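Local coordinates for glycosyl hydrolase family 2, TIM barrel domain protein (Parabacteroides merdae ATCC 43184, PDB 6DXU) that is a gut bacterial beta-glucuronidase of glycoside hydrolase family 2, which probably hydrolyses glucuronide conjugates to release glucuronic acid, at residues D173-N185 / P390-Q404. Numbering follows the deposited sequence.
Sequences DLEMIPSDLADFN and PWCRGGLGGDVYKKQ. With NA (sodium ion), chain O.
Gln404 and Ile177 are joined by two hydrogen bonds through one carboxamide. Ile177 N donates to Gln404 OE1 (2.8 Å), and Gln404 NE2 returns a bond to Ile177 O (3.0 Å), so a primary amide suits a place that needs both donor and acceptor. Gln404 CG lies anti to its own N (chi1 179°) and the chain runs extended, carrying the amide to the loop. A leucine in place of Gln404 would probably leave the N and O of Ile177 without these mates and loosen the loop's hold on the helix. Glu175 bends at chi2 (-67°) to bring the syn side of OE1 to the N of Gly398, the N-cap residue, in an almost straight bond of 2.9 Å; at Gly397 a CB would clash with this carboxylate oxygen. Arg393 NH1 reaches Leu181 O at 2.8 Å, near the guanidinium plane, while its NE forms a salt bridge with Glu430.

The contact joins the sugar-binding domain to the TIM barrel, at the loop that follows barrel strand 384-388 and the first turns of helix 399-416. The 173-185 loop is folded round a sodium ion, bound by the carbonyl oxygens of Asp173, Met176 and Pro178 and by two waters.

Apolar contacts centre on Ile177: its CG2 sits over one face of the Tyr401 ring, 3.8 Å from its centroid, a CH-pi contact backed on the opposite face by Gly397 N; CD1 meets Pro390 CG at 3.9 Å. Beyond the cis peptide, Pro178 CB packs on Pro390 CB, and Cys392 SG touches the Phe184 ring edge at CE1 (4.1 Å).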
ATOM      1  N   ASP D 173       6.216 -11.174  17.932  1.00 19.50           N
ATOM      2  CA  ASP D 173       5.459 -11.163  16.680  1.00 17.82           C
ATOM      3  C   ASP D 173       4.931 -12.572  16.449  1.00 18.68           C
ATOM      4  O   ASP D 173       5.712 -13.481  16.165  1.00 18.23           O
ATOM      5  CB  ASP D 173       6.354 -10.700  15.536  1.00 19.11           C
ATOM      6  CG  ASP D 173       5.622 -10.576  14.212  1.00 24.22           C
ATOM      7  OD1 ASP D 173       4.443 -10.996  14.103  1.00 20.22           O
ATOM      8  OD2 ASP D 173       6.265 -10.060  13.270  1.00 19.91           O
ATOM      9  N   LEU D 174       3.617 -12.750  16.575  1.00 18.59           N
ATOM     10  CA  LEU D 174       3.032 -14.072  16.378  1.00 19.83           C
ATOM     11  C   LEU D 174       3.190 -14.568  14.944  1.00 19.05           C
ATOM     12  O   LEU D 174       3.127 -15.782  14.710  1.00 17.94           O
ATOM     13  CB  LEU D 174       1.545 -14.037  16.760  1.00 17.35           C
ATOM     14  CG  LEU D 174       1.335 -13.792  18.264  1.00 18.32           C
ATOM     15  CD1 LEU D 174      -0.135 -13.449  18.553  1.00 18.20           C
ATOM     16  CD2 LEU D 174       1.802 -15.004  19.082  1.00 17.18           C
ATOM     17  N   GLU D 175       3.386 -13.658  13.988  1.00 15.61           N
ATOM     18  CA  GLU D 175       3.510 -14.012  12.576  1.00 18.15           C
ATOM     19  C   GLU D 175       4.956 -14.153  12.139  1.00 19.71           C
ATOM     20  O   GLU D 175       5.241 -14.090  10.939  1.00 20.62           O
ATOM     21  CB  GLU D 175       2.793 -12.989  11.685  1.00 18.07           C
ATOM     22  CG  GLU D 175       1.266 -12.895  11.900  1.00 22.05           C
ATOM     23  CD  GLU D 175       0.544 -14.175  11.473  1.00 27.72           C
ATOM     24  OE1 GLU D 175       1.123 -14.983  10.695  1.00 23.63           O
ATOM     25  OE2 GLU D 175      -0.590 -14.397  11.950  1.00 26.07           O
ATOM     26  N   MET D 176       5.869 -14.343  13.090  1.00 18.94           N
ATOM     27  CA  MET D 176       7.284 -14.528  12.819  1.00 19.14           C
ATOM     28  C   MET D 176       7.775 -15.720  13.630  1.00 20.01           C
ATOM     29  O   MET D 176       7.373 -15.883  14.789  1.00 18.17           O
ATOM     30  CB  MET D 176       8.075 -13.256  13.196  1.00 20.90           C
ATOM     31  CG  MET D 176       9.585 -13.336  12.949  1.00 17.30           C
ATOM     32  SD  MET D 176      10.454 -11.907  13.671  1.00 20.78           S
ATOM     33  CE  MET D 176      10.444 -12.343  15.424  1.00 21.01           C
ATOM     34  N   ILE D 177       8.600 -16.571  13.020  1.00 17.76           N
ATOM     35  CA  ILE D 177       9.201 -17.664  13.787  1.00 17.97           C
ATOM     36  C   ILE D 177      10.543 -17.178  14.316  1.00 16.68           C
ATOM     37  O   ILE D 177      11.187 -16.339  13.664  1.00 19.40           O
ATOM     38  CB  ILE D 177       9.360 -18.948  12.959  1.00 16.03           C
ATOM     39  CG1 ILE D 177      10.290 -18.736  11.760  1.00 17.27           C
ATOM     40  CG2 ILE D 177       7.989 -19.437  12.516  1.00 15.78           C
ATOM     41  CD1 ILE D 177      10.705 -20.074  11.044  1.00 18.56           C
ATOM     42  N   PRO D 178      10.994 -17.642  15.503  1.00 15.74           N
ATOM     43  CA  PRO D 178      10.305 -18.603  16.377  1.00 15.63           C
ATOM     44  C   PRO D 178       9.187 -17.985  17.220  1.00 19.87           C
ATOM     45  O   PRO D 178       9.018 -16.763  17.254  1.00 18.44           O
ATOM     46  CB  PRO D 178      11.421 -19.081  17.314  1.00 18.08           C
ATOM     47  CG  PRO D 178      12.295 -17.880  17.456  1.00 17.49           C
ATOM     48  CD  PRO D 178      12.279 -17.211  16.088  1.00 16.83           C
ATOM     49  N   SER D 179       8.455 -18.855  17.908  1.00 19.00           N
ATOM     50  CA  SER D 179       7.362 -18.462  18.787  1.00 19.23           C
ATOM     51  C   SER D 179       7.883 -18.065  20.162  1.00 18.04           C
ATOM     52  O   SER D 179       8.805 -18.694  20.697  1.00 16.98           O
ATOM     53  CB  SER D 179       6.383 -19.629  18.937  1.00 20.24           C
ATOM     54  OG  SER D 179       5.477 -19.398  20.002  1.00 20.41           O
ATOM     55  N   ASP D 180       7.261 -17.042  20.755  1.00 18.92           N
ATOM     56  CA  ASP D 180       7.558 -16.689  22.140  1.00 20.53           C
ATOM     57  C   ASP D 180       7.112 -17.755  23.128  1.00 16.29           C
ATOM     58  O   ASP D 180       7.387 -17.622  24.321  1.00 17.26           O
ATOM     59  CB  ASP D 180       6.905 -15.336  22.496  1.00 19.31           C
ATOM     60  CG  ASP D 180       7.686 -14.151  21.923  1.00 19.84           C
ATOM     61  OD1 ASP D 180       8.814 -13.897  22.402  1.00 20.31           O
ATOM     62  OD2 ASP D 180       7.199 -13.505  20.977  1.00 20.12           O
ATOM     63  N   LEU D 181       6.411 -18.798  22.679  1.00 18.89           N
ATOM     64  CA  LEU D 181       6.172 -19.930  23.571  1.00 19.48           C
ATOM     65  C   LEU D 181       7.426 -20.769  23.772  1.00 21.72           C
ATOM     66  O   LEU D 181       7.452 -21.625  24.661  1.00 17.27           O
ATOM     67  CB  LEU D 181       5.051 -20.814  23.015  1.00 20.32           C
ATOM     68  CG  LEU D 181       3.701 -20.106  22.850  1.00 19.36           C
ATOM     69  CD1 LEU D 181       2.705 -21.005  22.125  1.00 20.33           C
ATOM     70  CD2 LEU D 181       3.142 -19.692  24.193  1.00 21.01           C
ATOM     71  N   ALA D 182       8.450 -20.551  22.960  1.00 17.61           N
ATOM     72  CA  ALA D 182       9.640 -21.383  23.005  1.00 17.95           C
ATOM     73  C   ALA D 182      10.409 -21.156  24.304  1.00 21.47           C
ATOM     74  O   ALA D 182      10.301 -20.108  24.956  1.00 19.67           O
ATOM     75  CB  ALA D 182      10.539 -21.101  21.799  1.00 15.69           C
ATOM     76  N   ASP D 183      11.172 -22.181  24.685  1.00 17.06           N
ATOM     77  CA  ASP D 183      11.989 -22.226  25.905  1.00 20.44           C
ATOM     78  C   ASP D 183      13.374 -21.628  25.684  1.00 21.31           C
ATOM     79  O   ASP D 183      14.381 -22.191  26.121  1.00 22.16           O
ATOM     80  CB  ASP D 183      12.076 -23.676  26.388  1.00 18.88           C
ATOM     81  CG  ASP D 183      12.726 -23.828  27.782  1.00 25.93           C
ATOM     82  OD1 ASP D 183      12.584 -22.929  28.646  1.00 21.32           O
ATOM     83  OD2 ASP D 183      13.398 -24.861  27.999  1.00 25.26           O
ATOM     84  N   PHE D 184      13.461 -20.495  24.985  1.00 19.49           N
ATOM     85  CA  PHE D 184      14.724 -19.775  24.840  1.00 18.64           C
ATOM     86  C   PHE D 184      14.392 -18.334  24.487  1.00 21.08           C
ATOM     87  O   PHE D 184      13.286 -18.032  24.034  1.00 18.37           O
ATOM     88  CB  PHE D 184      15.658 -20.411  23.788  1.00 17.65           C
ATOM     89  CG  PHE D 184      15.113 -20.414  22.364  1.00 20.15           C
ATOM     90  CD1 PHE D 184      14.321 -21.462  21.911  1.00 20.83           C
ATOM     91  CD2 PHE D 184      15.425 -19.389  21.480  1.00 20.02           C
ATOM     92  CE1 PHE D 184      13.836 -21.476  20.612  1.00 19.17           C
ATOM     93  CE2 PHE D 184      14.929 -19.389  20.168  1.00 20.79           C
ATOM     94  CZ  PHE D 184      14.134 -20.435  19.741  1.00 19.80           C
ATOM     95  N   ASN D 185      15.351 -17.446  24.722  1.00 19.99           N
ATOM     96  CA  ASN D 185      15.153 -16.035  24.420  1.00 22.63           C
ATOM     97  C   ASN D 185      15.244 -15.788  22.928  1.00 20.00           C
ATOM     98  O   ASN D 185      16.170 -16.270  22.263  1.00 21.31           O
ATOM     99  CB  ASN D 185      16.200 -15.177  25.119  1.00 18.96           C
ATOM    100  CG  ASN D 185      16.095 -15.256  26.617  1.00 20.88           C
ATOM    101  OD1 ASN D 185      15.089 -14.874  27.191  1.00 19.05           O
ATOM    102  ND2 ASN D 185      17.133 -15.756  27.253  1.00 20.18           N
ATOM    103  N   PRO D 390      13.823 -22.350  12.933  1.00 17.31           N
ATOM    104  CA  PRO D 390      13.133 -22.095  14.204  1.00 19.40           C
ATOM    105  C   PRO D 390      11.620 -22.125  14.116  1.00 21.69           C
ATOM    106  O   PRO D 390      10.971 -21.274  14.719  1.00 20.36           O
ATOM    107  CB  PRO D 390      13.624 -20.691  14.592  1.00 18.64           C
ATOM    108  CG  PRO D 390      13.938 -20.035  13.295  1.00 18.96           C
ATOM    109  CD  PRO D 390      14.438 -21.130  12.380  1.00 18.77           C
ATOM    110  N   TRP D 391      11.037 -23.075  13.387  1.00 18.33           N
ATOM    111  CA  TRP D 391       9.594 -23.298  13.459  1.00 19.76           C
ATOM    112  C   TRP D 391       9.365 -24.123  14.720  1.00 22.31           C
ATOM    113  O   TRP D 391       9.341 -25.358  14.694  1.00 20.95           O
ATOM    114  CB  TRP D 391       9.072 -23.991  12.205  1.00 19.07           C
ATOM    115  CG  TRP D 391       7.557 -24.140  12.175  1.00 20.08           C
ATOM    116  CD1 TRP D 391       6.638 -23.401  12.880  1.00 18.31           C
ATOM    117  CD2 TRP D 391       6.804 -25.103  11.431  1.00 20.93           C
ATOM    118  NE1 TRP D 391       5.372 -23.831  12.601  1.00 19.99           N
ATOM    119  CE2 TRP D 391       5.439 -24.872  11.711  1.00 21.48           C
ATOM    120  CE3 TRP D 391       7.148 -26.122  10.534  1.00 20.46           C
ATOM    121  CZ2 TRP D 391       4.418 -25.635  11.141  1.00 18.55           C
ATOM    122  CZ3 TRP D 391       6.131 -26.878   9.965  1.00 20.71           C
ATOM    123  CH2 TRP D 391       4.783 -26.625  10.264  1.00 19.57           C
ATOM    124  N   CYS D 392       9.201 -23.422  15.845  1.00 18.82           N
ATOM    125  CA  CYS D 392       9.339 -24.000  17.181  1.00 19.47           C
ATOM    126  C   CYS D 392       8.154 -23.593  18.053  1.00 22.03           C
ATOM    127  O   CYS D 392       8.194 -22.535  18.683  1.00 20.48           O
ATOM    128  CB  CYS D 392      10.668 -23.548  17.784  1.00 25.45           C
ATOM    129  SG  CYS D 392      11.045 -24.202  19.435  1.00 24.28           S
ATOM    130  N   ARG D 393       7.134 -24.459  18.109  1.00 18.46           N
ATOM    131  CA  ARG D 393       5.903 -24.281  18.885  1.00 19.29           C
ATOM    132  C   ARG D 393       4.943 -23.262  18.286  1.00 21.10           C
ATOM    133  O   ARG D 393       5.337 -22.410  17.478  1.00 21.21           O
ATOM    134  CB  ARG D 393       6.208 -23.882  20.335  1.00 20.60           C
ATOM    135  CG  ARG D 393       7.098 -24.869  21.069  1.00 19.91           C
ATOM    136  CD  ARG D 393       7.332 -24.430  22.514  1.00 18.88           C
ATOM    137  NE  ARG D 393       8.116 -25.446  23.212  1.00 19.76           N
ATOM    138  CZ  ARG D 393       8.541 -25.349  24.470  1.00 24.23           C
ATOM    139  NH1 ARG D 393       8.275 -24.268  25.191  1.00 20.30           N
ATOM    140  NH2 ARG D 393       9.235 -26.343  25.002  1.00 22.24           N
ATOM    141  N   GLY D 394       3.665 -23.356  18.678  1.00 19.71           N
ATOM    142  CA  GLY D 394       2.697 -22.295  18.504  1.00 16.05           C
ATOM    143  C   GLY D 394       1.602 -22.597  17.494  1.00 20.86           C
ATOM    144  O   GLY D 394       0.509 -22.028  17.596  1.00 20.25           O
ATOM    145  N   GLY D 395       1.872 -23.466  16.520  1.00 21.81           N
ATOM    146  CA  GLY D 395       0.914 -23.713  15.449  1.00 19.60           C
ATOM    147  C   GLY D 395       1.462 -23.314  14.088  1.00 21.64           C
ATOM    148  O   GLY D 395       2.560 -23.743  13.710  1.00 22.03           O
ATOM    149  N   LEU D 396       0.716 -22.486  13.354  1.00 20.81           N
ATOM    150  CA  LEU D 396       1.091 -22.098  11.995  1.00 22.73           C
ATOM    151  C   LEU D 396       0.431 -20.769  11.648  1.00 21.66           C
ATOM    152  O   LEU D 396      -0.790 -20.635  11.757  1.00 23.55           O
ATOM    153  CB  LEU D 396       0.670 -23.181  10.988  1.00 23.06           C
ATOM    154  CG  LEU D 396       0.950 -22.881   9.515  1.00 24.49           C
ATOM    155  CD1 LEU D 396       2.456 -22.788   9.267  1.00 22.15           C
ATOM    156  CD2 LEU D 396       0.292 -23.920   8.578  1.00 25.25           C
ATOM    157  N   GLY D 397       1.227 -19.796  11.216  1.00 19.64           N
ATOM    158  CA  GLY D 397       0.720 -18.483  10.877  1.00 19.10           C
ATOM    159  C   GLY D 397       0.300 -18.364   9.425  1.00 23.08           C
ATOM    160  O   GLY D 397       0.077 -19.360   8.730  1.00 23.74           O
ATOM    161  N   GLY D 398       0.194 -17.112   8.965  1.00 19.81           N
ATOM    162  CA  GLY D 398      -0.293 -16.770   7.634  1.00 21.17           C
ATOM    163  C   GLY D 398       0.799 -16.735   6.579  1.00 22.26           C
ATOM    164  O   GLY D 398       1.835 -17.394   6.701  1.00 22.95           O
ATOM    165  N   ASP D 399       0.577 -15.948   5.519  1.00 24.94           N
ATOM    166  CA  ASP D 399       1.474 -16.041   4.366  1.00 24.94           C
ATOM    167  C   ASP D 399       2.880 -15.553   4.687  1.00 22.28           C
ATOM    168  O   ASP D 399       3.858 -16.125   4.192  1.00 21.72           O
ATOM    169  CB  ASP D 399       0.915 -15.276   3.174  1.00 29.11           C
ATOM    170  CG  ASP D 399      -0.252 -15.993   2.510  1.00 42.59           C
ATOM    171  OD1 ASP D 399      -0.400 -17.220   2.698  1.00 39.59           O
ATOM    172  OD2 ASP D 399      -1.025 -15.320   1.792  1.00 50.49           O
ATOM    173  N   VAL D 400       3.005 -14.490   5.485  1.00 19.63           N
ATOM    174  CA  VAL D 400       4.333 -13.955   5.801  1.00 22.30           C
ATOM    175  C   VAL D 400       5.124 -14.939   6.663  1.00 20.72           C
ATOM    176  O   VAL D 400       6.321 -15.175   6.439  1.00 19.72           O
ATOM    177  CB  VAL D 400       4.192 -12.579   6.479  1.00 23.43           C
ATOM    178  CG1 VAL D 400       5.541 -12.064   6.968  1.00 23.84           C
ATOM    179  CG2 VAL D 400       3.545 -11.584   5.520  1.00 30.29           C
ATOM    180  N   TYR D 401       4.464 -15.519   7.665  1.00 18.89           N
ATOM    181  CA  TYR D 401       5.059 -16.558   8.507  1.00 19.68           C
ATOM    182  C   TYR D 401       5.599 -17.705   7.651  1.00 20.91           C
ATOM    183  O   TYR D 401       6.753 -18.124   7.794  1.00 18.28           O
ATOM    184  CB  TYR D 401       3.965 -17.028   9.473  1.00 18.45           C
ATOM    185  CG  TYR D 401       4.226 -18.113  10.504  1.00 19.17           C
ATOM    186  CD1 TYR D 401       4.116 -17.833  11.867  1.00 19.75           C
ATOM    187  CD2 TYR D 401       4.461 -19.429  10.123  1.00 20.62           C
ATOM    188  CE1 TYR D 401       4.284 -18.825  12.827  1.00 20.89           C
ATOM    189  CE2 TYR D 401       4.632 -20.425  11.066  1.00 19.71           C
ATOM    190  CZ  TYR D 401       4.535 -20.126  12.415  1.00 21.54           C
ATOM    191  OH  TYR D 401       4.707 -21.123  13.350  1.00 22.23           O
ATOM    192  N   LYS D 402       4.768 -18.216   6.746  1.00 19.38           N
ATOM    193  CA  LYS D 402       5.186 -19.320   5.889  1.00 19.39           C
ATOM    194  C   LYS D 402       6.316 -18.905   4.959  1.00 18.74           C
ATOM    195  O   LYS D 402       7.276 -19.660   4.761  1.00 18.65           O
ATOM    196  CB  LYS D 402       3.993 -19.818   5.080  1.00 19.86           C
ATOM    197  CG  LYS D 402       2.976 -20.610   5.879  1.00 23.80           C
ATOM    198  CD  LYS D 402       1.882 -21.064   4.918  1.00 28.77           C
ATOM    199  CE  LYS D 402       0.574 -21.289   5.601  1.00 37.62           C
ATOM    200  NZ  LYS D 402      -0.133 -20.025   5.787  1.00 40.32           N
ATOM    201  N   LYS D 403       6.231 -17.704   4.389  1.00 16.83           N
ATOM    202  CA  LYS D 403       7.310 -17.268   3.508  1.00 19.94           C
ATOM    203  C   LYS D 403       8.615 -17.192   4.283  1.00 22.00           C
ATOM    204  O   LYS D 403       9.673 -17.573   3.772  1.00 18.43           O
ATOM    205  CB  LYS D 403       6.980 -15.915   2.876  1.00 22.96           C
ATOM    206  CG  LYS D 403       6.051 -16.009   1.671  1.00 33.56           C
ATOM    207  CD  LYS D 403       5.712 -14.627   1.116  1.00 32.03           C
ATOM    208  CE  LYS D 403       4.633 -14.704   0.037  1.00 49.68           C
ATOM    209  NZ  LYS D 403       4.134 -13.342  -0.332  1.00 51.41           N
ATOM    210  N   GLN D 404       8.551 -16.751   5.546  1.00 18.74           N
ATOM    211  CA  GLN D 404       9.761 -16.712   6.360  1.00 18.68           C
ATOM    212  C   GLN D 404      10.328 -18.108   6.583  1.00 16.92           C
ATOM    213  O   GLN D 404      11.545 -18.309   6.501  1.00 17.12           O
ATOM    214  CB  GLN D 404       9.493 -16.041   7.711  1.00 18.43           C
ATOM    215  CG  GLN D 404      10.756 -16.017   8.577  1.00 16.20           C
ATOM    216  CD  GLN D 404      10.503 -15.692  10.040  1.00 21.31           C
ATOM    217  OE1 GLN D 404       9.361 -15.536  10.476  1.00 17.25           O
ATOM    218  NE2 GLN D 404      11.582 -15.600  10.809  1.00 18.43           N
TER
HETATM  219 NA    NA O 904       7.185 -15.084  17.083  1.00 21.18          NA
HETATM  220  O   HOH W   1       8.161 -13.391  18.423  1.00 19.78           O
HETATM  221  O   HOH W   2       7.705 -13.390   9.511  1.00 24.60           O
HETATM  222  O   HOH W   3       1.862 -14.208   8.320  1.00 25.19           O
HETATM  223  O   HOH W   4       5.527 -15.743  18.748  1.00 17.62           O